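Local atomic coordinates of copper homeostasis protein CutC (Streptococcus agalactiae, PDB entry 2BDQ), a protein that is thought to bind copper ions in the cytoplasm and to take part in copper homeostasis. Residues Cys7-Thr12 with Asp29-Gly34; Ser23-Cys28 with Lys53-Ala58; Gly96-Asn101 with Leu121-Ala126; Glu80-Ala85 with Pro114-Leu119. All coordinates share one frame; numbering follows the deposited sequence.

Interaction 1 of 4, residues Cys7-Thr12 with Asp29-Gly34; sequences CAENLT and DNLAVG
At the C-terminal rim of the TIM barrel, the end of strand 3-9 meets the loop that follows strand 24-28, which coils into a short 3-10 turn at 31-33. The polar contacts centre on Glu9. Its CG stands anti to the backbone N (chi1 176°) and the chain runs on extended, carrying the carboxylate to the start of that turn. Glu9 OE1 accepts Leu31 N at 2.9 Å along a nearly straight bond (165° at the hydrogen), the donor lying above the carboxylate plane. The same OE1 accepts a hydrogen bond from a water 3.0 Å away, and this water accepts Ala32 N at 3.0 Å. One oxygen thus collects two successive backbone N-H groups, one directly and one through water.

Like charges also come together: Glu9 OE2 lies 3.9 Å from Asp29 OD1, with the carboxylates nearly perpendicular, which may raise the affinity of one of them for a proton. Asn30 N gives Asp29 OD1 a weak bond within the loop. Across the dimer interface, Asn30 ND2 of the second subunit binds Asp29 OD1, and Thr36 OG1 of that subunit binds OD2.

The apolar part belongs to Leu31, whose side chain slides past that of Glu9 in the opposite direction. Its CD1 rests 3.7 Å from Glu9 CB, while its other methyl, CD2, touches Cys7 SG at 3.8 Å.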
loop_
_atom_site.group_PDB
_atom_site.type_symbol
_atom_site.label_atom_id
_atom_site.label_comp_id
_atom_site.label_asym_id
_atom_site.label_seq_id
_atom_site.Cartn_x
_atom_site.Cartn_y
_atom_site.Cartn_z
ATOM N N CYS A 7 -2.964 13.067 7.522
ATOM C CA CYS A 7 -2.544 11.696 7.244
ATOM C C CYS A 7 -3.398 11.178 6.083
ATOM O O CYS A 7 -4.602 10.972 6.231
ATOM C CB CYS A 7 -2.756 10.827 8.493
ATOM S SG CYS A 7 -2.226 9.086 8.342
ATOM N N ALA A 8 -2.767 10.967 4.934
ATOM C CA ALA A 8 -3.472 10.518 3.744
ATOM C C ALA A 8 -3.114 9.115 3.286
ATOM O O ALA A 8 -2.068 8.579 3.633
ATOM C CB ALA A 8 -3.207 11.507 2.593
ATOM N N GLU A 9 -4.012 8.519 2.517
ATOM C CA GLU A 9 -3.767 7.210 1.935
ATOM C C GLU A 9 -3.861 7.532 0.454
ATOM O O GLU A 9 -4.955 7.806 -0.056
ATOM C CB GLU A 9 -4.845 6.194 2.328
ATOM C CG GLU A 9 -4.648 4.840 1.651
ATOM C CD GLU A 9 -5.685 3.812 2.049
ATOM O OE1 GLU A 9 -5.743 3.457 3.247
ATOM O OE2 GLU A 9 -6.442 3.352 1.163
ATOM N N ASN A 10 -2.711 7.545 -0.219
ATOM C CA ASN A 10 -2.659 7.864 -1.642
ATOM C C ASN A 10 -3.112 9.308 -1.843
ATOM O O ASN A 10 -3.124 10.081 -0.887
ATOM C CB ASN A 10 -3.528 6.876 -2.403
ATOM C CG ASN A 10 -3.074 5.445 -2.181
ATOM O OD1 ASN A 10 -3.876 4.513 -2.211
ATOM N ND2 ASN A 10 -1.771 5.267 -1.958
ATOM N N LEU A 11 -3.497 9.699 -3.051
ATOM C CA LEU A 11 -3.866 11.099 -3.218
ATOM C C LEU A 11 -5.313 11.404 -3.494
ATOM O O LEU A 11 -5.657 12.482 -3.967
ATOM C CB LEU A 11 -2.964 11.753 -4.263
ATOM C CG LEU A 11 -2.675 11.021 -5.561
ATOM C CD1 LEU A 11 -3.787 11.307 -6.564
ATOM C CD2 LEU A 11 -1.331 11.491 -6.104
ATOM N N THR A 12 -6.162 10.456 -3.133
ATOM C CA THR A 12 -7.594 10.570 -3.323
ATOM C C THR A 12 -8.204 11.783 -2.620
ATOM O O THR A 12 -9.011 12.502 -3.203
ATOM C CB THR A 12 -8.303 9.307 -2.803
ATOM O OG1 THR A 12 -7.652 8.145 -3.331
ATOM C CG2 THR A 12 -9.753 9.300 -3.226
ATOM N N ASP A 29 0.105 4.426 2.404
ATOM C CA ASP A 29 -0.994 3.663 1.849
ATOM C C ASP A 29 -1.399 2.704 2.959
ATOM O O ASP A 29 -0.839 2.753 4.058
ATOM C CB ASP A 29 -0.531 2.905 0.594
ATOM C CG ASP A 29 -1.664 2.168 -0.101
ATOM O OD1 ASP A 29 -2.825 2.616 -0.020
ATOM O OD2 ASP A 29 -1.400 1.142 -0.749
ATOM N N ASN A 30 -2.395 1.867 2.693
ATOM C CA ASN A 30 -2.832 0.872 3.657
ATOM C C ASN A 30 -3.018 1.432 5.075
ATOM O O ASN A 30 -2.383 0.949 6.014
ATOM C CB ASN A 30 -1.786 -0.250 3.698
ATOM C CG ASN A 30 -2.341 -1.563 4.214
ATOM O OD1 ASN A 30 -3.357 -1.598 4.903
ATOM N ND2 ASN A 30 -1.656 -2.655 3.891
ATOM N N LEU A 31 -3.875 2.433 5.248
ATOM C CA LEU A 31 -4.084 2.970 6.590
ATOM C C LEU A 31 -4.781 1.972 7.510
ATOM O O LEU A 31 -4.757 2.120 8.734
ATOM C CB LEU A 31 -4.877 4.275 6.533
ATOM C CG LEU A 31 -4.063 5.448 5.972
ATOM C CD1 LEU A 31 -4.896 6.725 6.001
ATOM C CD2 LEU A 31 -2.801 5.625 6.791
ATOM N N ALA A 32 -5.394 0.948 6.924
ATOM C CA ALA A 32 -6.073 -0.062 7.721
ATOM C C ALA A 32 -5.084 -0.787 8.629
ATOM O O ALA A 32 -5.460 -1.297 9.685
ATOM C CB ALA A 32 -6.770 -1.066 6.814
ATOM N N VAL A 33 -3.818 -0.832 8.227
ATOM C CA VAL A 33 -2.817 -1.521 9.026
ATOM C C VAL A 33 -1.906 -0.505 9.728
ATOM O O VAL A 33 -0.894 -0.859 10.337
ATOM C CB VAL A 33 -1.999 -2.505 8.136
ATOM C CG1 VAL A 33 -0.982 -1.753 7.288
ATOM C CG2 VAL A 33 -1.331 -3.541 8.999
ATOM N N GLY A 34 -2.290 0.766 9.648
ATOM C CA GLY A 34 -1.519 1.817 10.286
ATOM C C GLY A 34 -0.670 2.626 9.323
ATOM O O GLY A 34 -0.015 3.589 9.723
HETATM O O HOH W 1 -6.342 0.646 4.089
#

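Interaction 2 of 4, residues Ser23-Cys28 with Lys53-Ala58; sequences SRVELC and KGISVA
The flat groups here are peptide units joined by N-H to C=O bonds, while the side chains divide between the two faces of the sheet: Arg24, Glu26, Ser56 and Ala58 on one, Val25 and Val57 on the other. Four backbone bonds join the strands in parallel register, Arg24 beside Ser56 and Glu26 beside Ala58. Ser56 N reaches Ser23 O at 3.1 Å in the carbonyl plane. Val25 N lies above the plane of the Ser56 carbonyl, 3.0 Å from Ser56 O, and Leu27 N is placed likewise, 2.8 Å from Ala58 O. The straightest bond is Ala58 N to Val25 O, 2.9 Å and nearly along the C=O axis.

Val25 CG1 occupies the crowded position between its backbone N and carbonyl carbon (chi1 32°) and presses tightly on Ile55 CD1 at 3.4 Å. Leu27 CB rests against Val57 CG1 at 3.9 Å. On the other face Arg24 CG packs on Ser56 CB at 3.7 Å, and its guanidinium goes on to a salt bridge with Glu5.

This is the strand pair of a beta-alpha-beta crossover. Helix 40-52, which connects the two strands, lays Leu50 on Val25, Ile55 and Val57, while strand 3-9 flanks strand 24-28 on its other edge.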
loop_
_atom_site.group_PDB
_atom_site.type_symbol
_atom_site.label_atom_id
_atom_site.label_comp_id
_atom_site.label_asym_id
_atom_site.label_seq_id
_atom_site.Cartn_x
_atom_site.Cartn_y
_atom_site.Cartn_z
ATOM N N SER A 23 -0.373 22.381 6.579
ATOM C CA SER A 23 0.950 22.688 6.060
ATOM C C SER A 23 1.742 21.465 5.610
ATOM O O SER A 23 2.671 21.585 4.817
ATOM C CB SER A 23 1.756 23.483 7.097
ATOM O OG SER A 23 1.818 22.813 8.346
ATOM N N ARG A 24 1.358 20.288 6.082
ATOM C CA ARG A 24 2.085 19.088 5.714
ATOM C C ARG A 24 1.170 17.877 5.673
ATOM O O ARG A 24 0.130 17.838 6.333
ATOM C CB ARG A 24 3.203 18.866 6.729
ATOM C CG ARG A 24 4.280 17.894 6.338
ATOM C CD ARG A 24 5.430 18.005 7.329
ATOM N NE ARG A 24 5.007 17.622 8.669
ATOM C CZ ARG A 24 5.293 18.298 9.781
ATOM N NH1 ARG A 24 6.010 19.412 9.737
ATOM N NH2 ARG A 24 4.849 17.851 10.950
ATOM N N VAL A 25 1.564 16.886 4.888
ATOM C CA VAL A 25 0.783 15.672 4.781
ATOM C C VAL A 25 1.706 14.478 4.937
ATOM O O VAL A 25 2.850 14.501 4.475
ATOM C CB VAL A 25 0.015 15.622 3.423
ATOM C CG1 VAL A 25 0.821 16.312 2.364
ATOM C CG2 VAL A 25 -0.263 14.186 3.015
ATOM N N GLU A 26 1.224 13.458 5.640
ATOM C CA GLU A 26 1.998 12.244 5.815
ATOM C C GLU A 26 1.461 11.331 4.726
ATOM O O GLU A 26 0.303 10.919 4.771
ATOM C CB GLU A 26 1.763 11.602 7.185
ATOM C CG GLU A 26 2.624 10.353 7.398
ATOM C CD GLU A 26 2.250 9.556 8.636
ATOM O OE1 GLU A 26 1.089 9.100 8.730
ATOM O OE2 GLU A 26 3.124 9.375 9.516
ATOM N N LEU A 27 2.303 11.033 3.744
ATOM C CA LEU A 27 1.904 10.194 2.625
ATOM C C LEU A 27 2.186 8.708 2.864
ATOM O O LEU A 27 3.319 8.307 3.111
ATOM C CB LEU A 27 2.633 10.653 1.350
ATOM C CG LEU A 27 2.027 10.405 -0.040
ATOM C CD1 LEU A 27 3.124 10.340 -1.093
ATOM C CD2 LEU A 27 1.260 9.105 -0.040
ATOM N N CYS A 28 1.143 7.893 2.799
ATOM C CA CYS A 28 1.301 6.459 2.949
ATOM C C CYS A 28 0.126 5.746 2.301
ATOM O O CYS A 28 -0.728 6.378 1.675
ATOM C CB CYS A 28 1.443 6.057 4.428
ATOM S SG CYS A 28 0.427 6.944 5.635
ATOM N N LYS A 53 0.848 22.980 -4.549
ATOM C CA LYS A 53 -0.108 23.688 -3.694
ATOM C C LYS A 53 0.584 24.252 -2.453
ATOM O O LYS A 53 -0.065 24.744 -1.529
ATOM C CB LYS A 53 -1.248 22.756 -3.267
ATOM C CG LYS A 53 -2.094 22.250 -4.418
ATOM C CD LYS A 53 -3.127 21.224 -3.973
ATOM C CE LYS A 53 -4.259 21.837 -3.178
ATOM N NZ LYS A 53 -5.275 20.798 -2.854
ATOM N N GLY A 54 1.911 24.169 -2.438
ATOM C CA GLY A 54 2.677 24.685 -1.316
ATOM C C GLY A 54 2.559 23.927 -0.005
ATOM O O GLY A 54 2.458 24.529 1.063
ATOM N N ILE A 55 2.566 22.604 -0.070
ATOM C CA ILE A 55 2.479 21.818 1.151
ATOM C C ILE A 55 3.569 20.747 1.164
ATOM O O ILE A 55 3.845 20.115 0.143
ATOM C CB ILE A 55 1.079 21.184 1.304
ATOM C CG1 ILE A 55 1.094 20.147 2.419
ATOM C CG2 ILE A 55 0.642 20.576 -0.008
ATOM C CD1 ILE A 55 -0.255 19.540 2.696
ATOM N N SER A 56 4.201 20.574 2.323
ATOM C CA SER A 56 5.277 19.601 2.490
ATOM C C SER A 56 4.733 18.186 2.549
ATOM O O SER A 56 3.569 17.968 2.884
ATOM C CB SER A 56 6.065 19.892 3.768
ATOM O OG SER A 56 6.634 21.188 3.717
ATOM N N VAL A 57 5.606 17.232 2.248
ATOM C CA VAL A 57 5.246 15.822 2.218
ATOM C C VAL A 57 6.189 14.924 3.000
ATOM O O VAL A 57 7.368 14.860 2.694
ATOM C CB VAL A 57 5.236 15.307 0.770
ATOM C CG1 VAL A 57 4.716 13.873 0.724
ATOM C CG2 VAL A 57 4.399 16.226 -0.098
ATOM N N ALA A 58 5.663 14.221 3.996
ATOM C CA ALA A 58 6.466 13.297 4.794
ATOM C C ALA A 58 6.070 11.893 4.332
ATOM O O ALA A 58 4.921 11.483 4.497
ATOM C CB ALA A 58 6.161 13.473 6.282
#

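Interaction 3 of 4, residues Gly96-Asn101 with Leu121-Ala126; sequences GILTSN and LVFHMA
From its CB, the His124 side chain turns into the crowded position between backbone N and carbonyl carbon (chi1 54°). ND1 accepts Ala126 N at 3.2 Å in the ring plane, a bond of 160° at the hydrogen that fixes the ring's rotation. CE1 meets Gly96 CA at 3.4 Å, and CD2 lies 3.7 Å from Gly96 N. At the tip, NE2 lies 2.9 Å from a water in the ring plane, and that water donates to Gly96 O at 3.2 Å. Gly96 N is close to NE2 as well, but its angle is too poor for a bond.

The bare backbone of Gly96 lets the imidazole approach so closely while a second ring closes in. Gly96 CA stands over one face of Phe123 in a CH-pi contact, 4.0 Å from the ring centroid. At the edge of this ring Leu98 CD2 meets Phe123 CZ at 4.0 Å, and the other methyl, CD1, lies 4.2 Å from Ala126 CB.

The contact lies where strands 92-95 and 121-123 of the TIM barrel run out into their C-terminal loops. Val94 of strand 92-95 touches His124, Phe68 meets the imidazole obliquely, and helix 106-116 receives the side chain of Ile97.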
loop_
_atom_site.group_PDB
_atom_site.type_symbol
_atom_site.label_atom_id
_atom_site.label_comp_id
_atom_site.label_asym_id
_atom_site.label_seq_id
_atom_site.Cartn_x
_atom_site.Cartn_y
_atom_site.Cartn_z
ATOM N N GLY A 96 10.174 3.771 11.913
ATOM C CA GLY A 96 10.264 3.390 13.311
ATOM C C GLY A 96 10.684 1.947 13.423
ATOM O O GLY A 96 10.003 1.056 12.915
ATOM N N ILE A 97 11.812 1.712 14.081
ATOM C CA ILE A 97 12.320 0.360 14.246
ATOM C C ILE A 97 12.569 0.070 15.725
ATOM O O ILE A 97 13.229 0.846 16.416
ATOM C CB ILE A 97 13.647 0.168 13.487
ATOM C CG1 ILE A 97 13.570 0.824 12.109
ATOM C CG2 ILE A 97 13.943 -1.318 13.324
ATOM C CD1 ILE A 97 14.904 0.830 11.361
ATOM N N LEU A 98 12.053 -1.058 16.202
ATOM C CA LEU A 98 12.225 -1.448 17.596
ATOM C C LEU A 98 12.799 -2.842 17.716
ATOM O O LEU A 98 12.642 -3.659 16.821
ATOM C CB LEU A 98 10.888 -1.429 18.334
ATOM C CG LEU A 98 10.077 -0.136 18.393
ATOM C CD1 LEU A 98 8.795 -0.419 19.155
ATOM C CD2 LEU A 98 10.875 0.974 19.062
ATOM N N THR A 99 13.451 -3.107 18.842
ATOM C CA THR A 99 14.033 -4.414 19.120
ATOM C C THR A 99 12.937 -5.268 19.750
ATOM O O THR A 99 11.882 -4.751 20.125
ATOM C CB THR A 99 15.202 -4.307 20.133
ATOM O OG1 THR A 99 14.707 -3.792 21.381
ATOM C CG2 THR A 99 16.290 -3.378 19.604
ATOM N N SER A 100 13.201 -6.567 19.873
ATOM C CA SER A 100 12.249 -7.501 20.458
ATOM C C SER A 100 11.846 -7.091 21.872
ATOM O O SER A 100 10.774 -7.470 22.352
ATOM C CB SER A 100 12.837 -8.914 20.476
ATOM O OG SER A 100 14.000 -8.978 21.293
ATOM N N ASN A 101 12.699 -6.318 22.539
ATOM C CA ASN A 101 12.400 -5.853 23.894
ATOM C C ASN A 101 11.764 -4.462 23.905
ATOM O O ASN A 101 11.777 -3.766 24.921
ATOM C CB ASN A 101 13.668 -5.884 24.758
ATOM C CG ASN A 101 14.899 -5.425 24.005
ATOM O OD1 ASN A 101 15.264 -4.245 24.037
ATOM N ND2 ASN A 101 15.549 -6.361 23.308
ATOM N N LEU A 121 14.044 13.519 9.482
ATOM C CA LEU A 121 13.539 12.220 9.900
ATOM C C LEU A 121 12.559 12.288 11.059
ATOM O O LEU A 121 12.757 13.040 12.013
ATOM C CB LEU A 121 14.702 11.309 10.294
ATOM C CG LEU A 121 15.706 10.947 9.202
ATOM C CD1 LEU A 121 16.888 10.218 9.828
ATOM C CD2 LEU A 121 15.034 10.074 8.152
ATOM N N VAL A 122 11.493 11.498 10.965
ATOM C CA VAL A 122 10.495 11.436 12.019
ATOM C C VAL A 122 10.249 9.989 12.435
ATOM O O VAL A 122 10.160 9.097 11.590
ATOM C CB VAL A 122 9.163 12.135 11.589
ATOM C CG1 VAL A 122 8.912 11.943 10.127
ATOM C CG2 VAL A 122 7.996 11.606 12.416
ATOM N N PHE A 123 10.190 9.773 13.751
ATOM C CA PHE A 123 9.946 8.461 14.358
ATOM C C PHE A 123 8.436 8.437 14.641
ATOM O O PHE A 123 7.904 9.349 15.288
ATOM C CB PHE A 123 10.768 8.344 15.658
ATOM C CG PHE A 123 11.001 6.922 16.118
ATOM C CD1 PHE A 123 10.041 6.236 16.857
ATOM C CD2 PHE A 123 12.161 6.256 15.769
ATOM C CE1 PHE A 123 10.240 4.902 17.229
ATOM C CE2 PHE A 123 12.368 4.924 16.139
ATOM C CZ PHE A 123 11.403 4.248 16.868
ATOM N N HIS A 124 7.740 7.414 14.152
ATOM C CA HIS A 124 6.290 7.356 14.332
ATOM C C HIS A 124 5.745 6.696 15.601
ATOM O O HIS A 124 6.476 6.465 16.562
ATOM C CB HIS A 124 5.646 6.719 13.096
ATOM C CG HIS A 124 6.217 5.386 12.731
ATOM N ND1 HIS A 124 6.349 4.356 13.643
ATOM C CD2 HIS A 124 6.653 4.892 11.548
ATOM C CE1 HIS A 124 6.837 3.292 13.035
ATOM N NE2 HIS A 124 7.031 3.590 11.760
HETATM N N MSE A 125 4.445 6.414 15.575
HETATM C CA MSE A 125 3.689 5.810 16.678
HETATM C C MSE A 125 4.383 4.617 17.360
HETATM O O MSE A 125 3.996 4.211 18.455
HETATM C CB MSE A 125 2.302 5.385 16.165
HETATM C CG MSE A 125 1.093 5.809 17.022
HETATM SE SE MSE A 125 0.370 7.618 16.696
HETATM C CE MSE A 125 -0.652 7.269 15.079
ATOM N N ALA A 126 5.395 4.043 16.724
ATOM C CA ALA A 126 6.104 2.923 17.339
ATOM C C ALA A 126 6.710 3.380 18.668
ATOM O O ALA A 126 7.022 2.564 19.538
ATOM C CB ALA A 126 7.201 2.413 16.418
HETATM O O HOH W 2 8.671 1.839 10.075
#

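Interaction 4 of 4, residues Glu80-Ala85 with Pro114-Leu119; sequences EDILRA and PATQGL
One hydrogen bond grips Ala115 O, the best-held polar atom in the interface itself, and two methyls of the other helix pack against it. Gln117 NE2 donates at 3.1 Å to Ala115 O, lying in the carbonyl plane, with 155° at the hydrogen. The methyls are Ile82 CG2 at 3.6 Å and Leu83 CD1 at 3.7 Å from Ala115 O. With this bond the extended Gln117 side chain lies along the helix end, its NE2 4.0 Å from Leu83 CD1.

Apolar contact converges on the Ala115 methyl. Ile82 CG2, anti to its backbone N, approaches Ala115 CB at 4.0 Å. Leu83 CD1 comes nearer, 3.4 Å from Ala115 CB, tighter than usual for two carbons, and the leucine's torsions are irregular (chi1 -98°, chi2 15°), so this spot looks strained. Leu83 also touches a crystal neighbour.

Helices 72-87 and 106-116 are neighbours in the outer layer of the TIM barrel, and both lean on strand 92-95, where Leu93 meets Ile82, Ala85 and Thr116. Gln117 leaves the second helix with positive phi and begins the bend of a type I' turn from Thr116 to Leu119, closed by Leu119 N on Thr116 O.

Along the first helix Arg84 NH2 forms a salt bridge to Glu80 OE2 at 2.7 Å, its guanidinium lying face-on over Leu83 CB. Asp81 faces the second subunit, where its OD1 takes Gly41 N and its OD2 meets Ser39 OG of that chain.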
loop_
_atom_site.group_PDB
_atom_site.type_symbol
_atom_site.label_atom_id
_atom_site.label_comp_id
_atom_site.label_asym_id
_atom_site.label_seq_id
_atom_site.Cartn_x
_atom_site.Cartn_y
_atom_site.Cartn_z
ATOM N N GLU A 80 15.704 0.712 0.206
ATOM C CA GLU A 80 15.360 0.952 -1.192
ATOM C C GLU A 80 14.262 2.006 -1.298
ATOM O O GLU A 80 14.345 2.921 -2.112
ATOM C CB GLU A 80 14.890 -0.348 -1.854
ATOM C CG GLU A 80 14.664 -0.250 -3.365
ATOM C CD GLU A 80 15.914 0.157 -4.130
ATOM O OE1 GLU A 80 17.010 -0.347 -3.796
ATOM O OE2 GLU A 80 15.798 0.973 -5.075
ATOM N N ASP A 81 13.231 1.881 -0.471
ATOM C CA ASP A 81 12.143 2.846 -0.524
ATOM C C ASP A 81 12.592 4.241 -0.108
ATOM O O ASP A 81 12.034 5.241 -0.570
ATOM C CB ASP A 81 10.948 2.365 0.308
ATOM C CG ASP A 81 10.121 1.323 -0.437
ATOM O OD1 ASP A 81 9.884 1.530 -1.655
ATOM O OD2 ASP A 81 9.696 0.315 0.173
ATOM N N ILE A 82 13.615 4.312 0.741
ATOM C CA ILE A 82 14.143 5.599 1.175
ATOM C C ILE A 82 14.874 6.269 0.028
ATOM O O ILE A 82 14.720 7.462 -0.183
ATOM C CB ILE A 82 15.093 5.426 2.370
ATOM C CG1 ILE A 82 14.258 5.162 3.629
ATOM C CG2 ILE A 82 15.983 6.664 2.545
ATOM C CD1 ILE A 82 15.068 4.789 4.838
ATOM N N LEU A 83 15.663 5.501 -0.720
ATOM C CA LEU A 83 16.408 6.051 -1.852
ATOM C C LEU A 83 15.455 6.664 -2.877
ATOM O O LEU A 83 15.707 7.741 -3.403
ATOM C CB LEU A 83 17.236 4.950 -2.512
ATOM C CG LEU A 83 18.723 4.743 -2.214
ATOM C CD1 LEU A 83 19.186 5.468 -0.962
ATOM C CD2 LEU A 83 18.942 3.248 -2.116
ATOM N N ARG A 84 14.364 5.962 -3.161
ATOM C CA ARG A 84 13.375 6.452 -4.105
ATOM C C ARG A 84 12.675 7.694 -3.537
ATOM O O ARG A 84 12.500 8.687 -4.236
ATOM C CB ARG A 84 12.352 5.349 -4.411
ATOM C CG ARG A 84 12.631 4.510 -5.668
ATOM C CD ARG A 84 14.017 3.877 -5.712
ATOM N NE ARG A 84 15.045 4.843 -6.090
ATOM C CZ ARG A 84 16.349 4.582 -6.134
ATOM N NH1 ARG A 84 17.197 5.534 -6.490
ATOM N NH2 ARG A 84 16.807 3.377 -5.817
ATOM N N ALA A 85 12.295 7.649 -2.264
ATOM C CA ALA A 85 11.618 8.787 -1.649
ATOM C C ALA A 85 12.450 10.060 -1.766
ATOM O O ALA A 85 11.913 11.132 -2.052
ATOM C CB ALA A 85 11.310 8.501 -0.185
ATOM N N PRO A 114 22.626 6.584 6.127
ATOM C CA PRO A 114 23.307 7.050 4.912
ATOM C C PRO A 114 22.362 7.231 3.724
ATOM O O PRO A 114 22.451 8.216 2.997
ATOM C CB PRO A 114 24.361 5.969 4.668
ATOM C CG PRO A 114 24.658 5.462 6.073
ATOM C CD PRO A 114 23.270 5.375 6.668
ATOM N N ALA A 115 21.452 6.284 3.528
ATOM C CA ALA A 115 20.504 6.374 2.418
ATOM C C ALA A 115 19.594 7.595 2.560
ATOM O O ALA A 115 19.155 8.165 1.560
ATOM C CB ALA A 115 19.657 5.110 2.338
ATOM N N THR A 116 19.319 7.997 3.799
ATOM C CA THR A 116 18.450 9.149 4.058
ATOM C C THR A 116 19.002 10.438 3.474
ATOM O O THR A 116 18.259 11.395 3.234
ATOM C CB THR A 116 18.231 9.368 5.562
ATOM O OG1 THR A 116 17.565 8.228 6.125
ATOM C CG2 THR A 116 17.372 10.594 5.782
ATOM N N GLN A 117 20.314 10.467 3.281
ATOM C CA GLN A 117 20.987 11.617 2.705
ATOM C C GLN A 117 20.615 12.954 3.339
ATOM O O GLN A 117 20.387 13.945 2.641
ATOM C CB GLN A 117 20.713 11.658 1.203
ATOM C CG GLN A 117 21.155 10.390 0.488
ATOM C CD GLN A 117 20.640 10.318 -0.943
ATOM O OE1 GLN A 117 21.049 11.099 -1.806
ATOM N NE2 GLN A 117 19.731 9.381 -1.195
ATOM N N GLY A 118 20.549 12.969 4.669
ATOM C CA GLY A 118 20.239 14.191 5.387
ATOM C C GLY A 118 18.801 14.669 5.437
ATOM O O GLY A 118 18.522 15.659 6.114
ATOM N N LEU A 119 17.875 14.008 4.749
ATOM C CA LEU A 119 16.501 14.490 4.809
ATOM C C LEU A 119 15.983 14.430 6.244
ATOM O O LEU A 119 16.460 13.629 7.052
ATOM C CB LEU A 119 15.578 13.673 3.896
ATOM C CG LEU A 119 15.841 13.637 2.385
ATOM C CD1 LEU A 119 14.580 13.120 1.713
ATOM C CD2 LEU A 119 16.192 15.013 1.835
#

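All four contacts belong to one eight-stranded parallel TIM barrel. Interactions 1 and 2 alternate along the chain and touch, their centres about 13 Å apart: backbone bonds such as Ala8 N to Glu26 O join strands 3-9 and 24-28, which strand 56-60 then extends. Interactions 3 and 4 come later and also alternate, with centres about 17 Å apart. They meet where Leu121 CD2 packs on Thr116 CG2, beneath helix 106-116. Interactions 2 and 3 lie on opposite sides of the chain's centre, about 21 Å between centres. Interactions 1 and 4 both reach the second subunit, so a strand-end loop and an outer helix each contribute to the dimer.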